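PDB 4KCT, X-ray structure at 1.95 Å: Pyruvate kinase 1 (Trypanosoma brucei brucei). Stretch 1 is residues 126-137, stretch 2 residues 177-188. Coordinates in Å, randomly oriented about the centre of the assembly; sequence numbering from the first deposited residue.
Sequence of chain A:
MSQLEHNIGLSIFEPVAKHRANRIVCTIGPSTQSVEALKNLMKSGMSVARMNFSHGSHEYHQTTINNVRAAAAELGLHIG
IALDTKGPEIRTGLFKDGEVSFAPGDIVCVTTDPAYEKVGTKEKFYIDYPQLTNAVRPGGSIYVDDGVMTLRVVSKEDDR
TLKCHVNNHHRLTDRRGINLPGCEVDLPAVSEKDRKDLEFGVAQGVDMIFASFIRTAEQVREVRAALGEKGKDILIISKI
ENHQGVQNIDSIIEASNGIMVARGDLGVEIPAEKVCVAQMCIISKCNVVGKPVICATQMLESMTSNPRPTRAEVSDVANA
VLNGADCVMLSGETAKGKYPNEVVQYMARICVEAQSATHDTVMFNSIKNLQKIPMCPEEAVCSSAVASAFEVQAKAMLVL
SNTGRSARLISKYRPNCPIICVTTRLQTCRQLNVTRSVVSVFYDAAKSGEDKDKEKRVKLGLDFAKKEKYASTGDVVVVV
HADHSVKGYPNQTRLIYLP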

# COMPACT_ATOMS: atom_id res chain seq x y z
N TYR A 126 20.14 19.96 -51.51
CA TYR A 126 20.87 18.77 -51.14
C TYR A 126 20.77 18.57 -49.61
O TYR A 126 20.79 19.55 -48.84
CB TYR A 126 22.34 18.96 -51.54
CG TYR A 126 23.29 17.93 -50.99
CD1 TYR A 126 23.37 16.67 -51.56
CD2 TYR A 126 24.22 18.28 -50.00
CE1 TYR A 126 24.28 15.73 -51.09
CE2 TYR A 126 25.19 17.37 -49.58
CZ TYR A 126 25.19 16.09 -50.11
OH TYR A 126 26.12 15.19 -49.71
N ILE A 127 20.70 17.31 -49.18
CA ILE A 127 20.85 16.96 -47.76
C ILE A 127 21.93 15.88 -47.65
O ILE A 127 21.96 14.96 -48.48
CB ILE A 127 19.50 16.47 -47.18
CG1 ILE A 127 18.54 17.65 -47.02
CG2 ILE A 127 19.69 15.77 -45.83
CD1 ILE A 127 17.12 17.23 -46.62
N ASP A 128 22.89 16.06 -46.74
CA ASP A 128 24.14 15.28 -46.77
C ASP A 128 24.04 13.95 -46.01
O ASP A 128 25.03 13.49 -45.47
CB ASP A 128 25.32 16.11 -46.25
CG ASP A 128 25.21 16.45 -44.74
OD1 ASP A 128 24.34 15.88 -44.04
OD2 ASP A 128 26.00 17.25 -44.25
N TYR A 129 22.88 13.31 -46.04
CA TYR A 129 22.70 11.98 -45.43
C TYR A 129 22.27 10.95 -46.48
O TYR A 129 21.15 11.02 -46.96
CB TYR A 129 21.63 12.05 -44.32
CG TYR A 129 21.40 10.76 -43.61
CD1 TYR A 129 22.42 10.16 -42.87
CD2 TYR A 129 20.20 10.06 -43.75
CE1 TYR A 129 22.23 8.94 -42.26
CE2 TYR A 129 20.00 8.83 -43.12
CZ TYR A 129 21.01 8.30 -42.36
OH TYR A 129 20.86 7.09 -41.75
N PRO A 130 23.19 10.03 -46.88
CA PRO A 130 22.97 9.21 -48.09
C PRO A 130 21.82 8.25 -47.98
O PRO A 130 21.19 7.95 -48.97
CB PRO A 130 24.29 8.43 -48.22
CG PRO A 130 25.31 9.32 -47.61
CD PRO A 130 24.62 10.13 -46.53
N GLN A 131 21.49 7.82 -46.76
CA GLN A 131 20.36 6.91 -46.56
C GLN A 131 19.00 7.60 -46.48
O GLN A 131 18.02 6.99 -46.04
CB GLN A 131 20.60 6.05 -45.33
CG GLN A 131 21.73 5.04 -45.50
CD GLN A 131 21.33 3.94 -46.45
OE1 GLN A 131 20.18 3.47 -46.43
NE2 GLN A 131 22.23 3.60 -47.37
N LEU A 132 18.94 8.88 -46.85
CA LEU A 132 17.71 9.66 -46.63
C LEU A 132 16.44 8.95 -47.16
O LEU A 132 15.42 8.91 -46.48
CB LEU A 132 17.83 11.06 -47.26
CG LEU A 132 16.60 11.95 -47.17
CD1 LEU A 132 16.38 12.39 -45.73
CD2 LEU A 132 16.74 13.17 -48.08
N THR A 133 16.51 8.38 -48.37
CA THR A 133 15.29 7.82 -48.99
C THR A 133 14.91 6.48 -48.41
O THR A 133 13.82 6.00 -48.66
CB THR A 133 15.40 7.68 -50.52
OG1 THR A 133 16.47 6.78 -50.84
CG2 THR A 133 15.67 9.02 -51.18
N ASN A 134 15.79 5.88 -47.62
CA ASN A 134 15.40 4.74 -46.78
C ASN A 134 14.86 5.15 -45.43
O ASN A 134 14.14 4.40 -44.82
CB ASN A 134 16.57 3.78 -46.59
CG ASN A 134 16.98 3.13 -47.88
OD1 ASN A 134 16.15 2.92 -48.76
ND2 ASN A 134 18.28 2.93 -48.05
N ALA A 135 15.33 6.28 -44.92
CA ALA A 135 15.02 6.68 -43.55
C ALA A 135 13.61 7.25 -43.45
O ALA A 135 12.93 7.03 -42.46
CB ALA A 135 16.03 7.69 -43.05
N VAL A 136 13.22 8.07 -44.42
CA VAL A 136 11.93 8.75 -44.36
C VAL A 136 11.01 8.36 -45.51
O VAL A 136 11.41 8.34 -46.67
CB VAL A 136 12.07 10.30 -44.26
CG1 VAL A 136 12.74 10.86 -45.48
CG2 VAL A 136 10.70 10.94 -44.08
N ARG A 137 9.75 8.07 -45.17
CA ARG A 137 8.78 7.53 -46.11
C ARG A 137 7.75 8.62 -46.46
O ARG A 137 7.54 9.56 -45.68
CB ARG A 137 8.06 6.33 -45.47
CG ARG A 137 8.71 4.98 -45.73
CD ARG A 137 10.20 5.10 -45.92
NE ARG A 137 10.91 3.89 -45.50
CZ ARG A 137 11.34 2.95 -46.32
NH1 ARG A 137 11.98 1.89 -45.85
NH2 ARG A 137 11.15 3.07 -47.63
N GLY A 177 20.80 22.87 -40.21
CA GLY A 177 20.56 21.56 -39.59
C GLY A 177 19.30 20.86 -40.10
O GLY A 177 18.26 21.51 -40.32
N ILE A 178 19.36 19.53 -40.17
CA ILE A 178 18.23 18.68 -40.56
C ILE A 178 17.93 17.71 -39.41
O ILE A 178 18.85 17.16 -38.80
CB ILE A 178 18.60 17.86 -41.84
CG1 ILE A 178 18.70 18.79 -43.07
CG2 ILE A 178 17.62 16.70 -42.09
CD1 ILE A 178 17.36 19.37 -43.51
N ASN A 179 16.64 17.51 -39.10
CA ASN A 179 16.24 16.43 -38.21
C ASN A 179 15.23 15.55 -38.91
O ASN A 179 14.46 16.03 -39.71
CB ASN A 179 15.62 16.99 -36.91
CG ASN A 179 16.64 17.76 -36.08
OD1 ASN A 179 16.88 18.93 -36.33
ND2 ASN A 179 17.37 17.05 -35.23
N LEU A 180 15.33 14.25 -38.68
CA LEU A 180 14.43 13.31 -39.32
C LEU A 180 13.60 12.67 -38.21
O LEU A 180 13.96 11.61 -37.68
CB LEU A 180 15.26 12.24 -40.05
CG LEU A 180 15.69 12.44 -41.51
CD1 LEU A 180 15.46 13.82 -42.13
CD2 LEU A 180 17.04 11.83 -41.86
N PRO A 181 12.50 13.34 -37.81
CA PRO A 181 11.84 13.01 -36.54
C PRO A 181 11.24 11.61 -36.62
O PRO A 181 10.67 11.25 -37.64
CB PRO A 181 10.73 14.06 -36.42
CG PRO A 181 10.50 14.54 -37.82
CD PRO A 181 11.85 14.47 -38.49
N GLY A 182 11.60 10.77 -35.66
CA GLY A 182 11.04 9.42 -35.62
C GLY A 182 11.75 8.43 -36.53
O GLY A 182 11.39 7.27 -36.56
N CYS A 183 12.80 8.88 -37.23
CA CYS A 183 13.47 8.02 -38.24
C CYS A 183 14.75 7.40 -37.70
O CYS A 183 15.53 8.05 -36.99
CB CYS A 183 13.80 8.83 -39.51
SG CYS A 183 12.37 9.60 -40.30
N GLU A 184 15.02 6.17 -38.11
CA GLU A 184 16.28 5.52 -37.74
C GLU A 184 17.42 6.12 -38.56
O GLU A 184 17.43 6.03 -39.78
CB GLU A 184 16.19 4.00 -37.97
CG GLU A 184 15.00 3.33 -37.31
CD GLU A 184 15.12 3.28 -35.79
OE1 GLU A 184 14.06 3.31 -35.10
OE2 GLU A 184 16.26 3.24 -35.28
N VAL A 185 18.29 6.86 -37.90
CA VAL A 185 19.42 7.47 -38.56
C VAL A 185 20.69 6.72 -38.16
O VAL A 185 20.85 6.33 -37.00
CB VAL A 185 19.54 8.94 -38.14
CG1 VAL A 185 20.92 9.50 -38.50
CG2 VAL A 185 18.41 9.76 -38.77
N ASP A 186 21.54 6.44 -39.14
CA ASP A 186 22.77 5.67 -38.92
C ASP A 186 24.00 6.53 -39.22
O ASP A 186 24.36 6.73 -40.38
CB ASP A 186 22.76 4.40 -39.79
CG ASP A 186 23.95 3.49 -39.52
OD1 ASP A 186 24.08 2.46 -40.23
OD2 ASP A 186 24.75 3.79 -38.60
N LEU A 187 24.54 7.14 -38.17
CA LEU A 187 25.74 7.98 -38.27
C LEU A 187 26.68 7.52 -37.17
O LEU A 187 26.23 6.99 -36.15
CB LEU A 187 25.37 9.47 -38.04
CG LEU A 187 24.64 10.16 -39.20
CD1 LEU A 187 24.10 11.52 -38.78
CD2 LEU A 187 25.57 10.28 -40.42
N PRO A 188 28.00 7.66 -37.40
CA PRO A 188 29.00 7.23 -36.41
C PRO A 188 28.76 7.93 -35.07
O PRO A 188 28.31 9.07 -35.06
CB PRO A 188 30.34 7.70 -37.00
CG PRO A 188 30.06 7.93 -38.46
CD PRO A 188 28.63 8.39 -38.52
O HOH W 1 18.70 5.78 -42.14
O HOH W 2 23.59 5.55 -43.04
O HOH W 3 13.50 5.31 -40.38

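The apolar centre of this contact forms around L180, whose CA-to-CB bond points toward stretch 1. L180 CD2 lies 4.0 Å from L132 CD1, 4.1 Å from Y129 CD2 and 4.4 Å from A135 CB, so one branched aliphatic side chain meets a leucine, an aromatic ring and a helical methyl group at once. L132 starts out sideways, but its t, p rotamer brings its end nearer to L180. Further along, I127 and I178 point toward each other and meet at their tips, CD1 to CD1 at 3.8 Å; with their CA atoms 7.9 Å apart, two long side chains are suited to closing the gap.

Where the backbones approach more closely, smaller residues serve. The CA atoms of A135 and C183 are 5.7 Å apart, and A135 CB packs 4.3 Å from C183 CB. The type II turn from L180 to C183, closed by C183 N to L180 O at 3.0 Å, leads into this pairing; G182 within it adopts a positive phi, which favours glycine. C183 SG lies 4.0 Å from V136 CB and 3.4 Å from A135 O.

Y129 joins the apolar centre to the polar edge. The ring packs against V185, with Y129 CE1 4.0 Å from V185 CG1, and meets L187 at its edge, where L187 CD2 lies 4.0 Å from Y129 CD1. The hydroxyl at the far end of the ring accepts a nearly straight hydrogen bond from the backbone, D186 N to Y129 OH at 2.8 Å and 171°. Tyrosine suits this place because it offers both an apolar ring and a polar tip. Water extends the network: water 1 lies 2.6 Å from Y129 OH and donates to E184 O at 2.7 Å, while water 3 donates to A135 O at 2.8 Å and accepts from E184 N at 2.9 Å, bridging the two backbones.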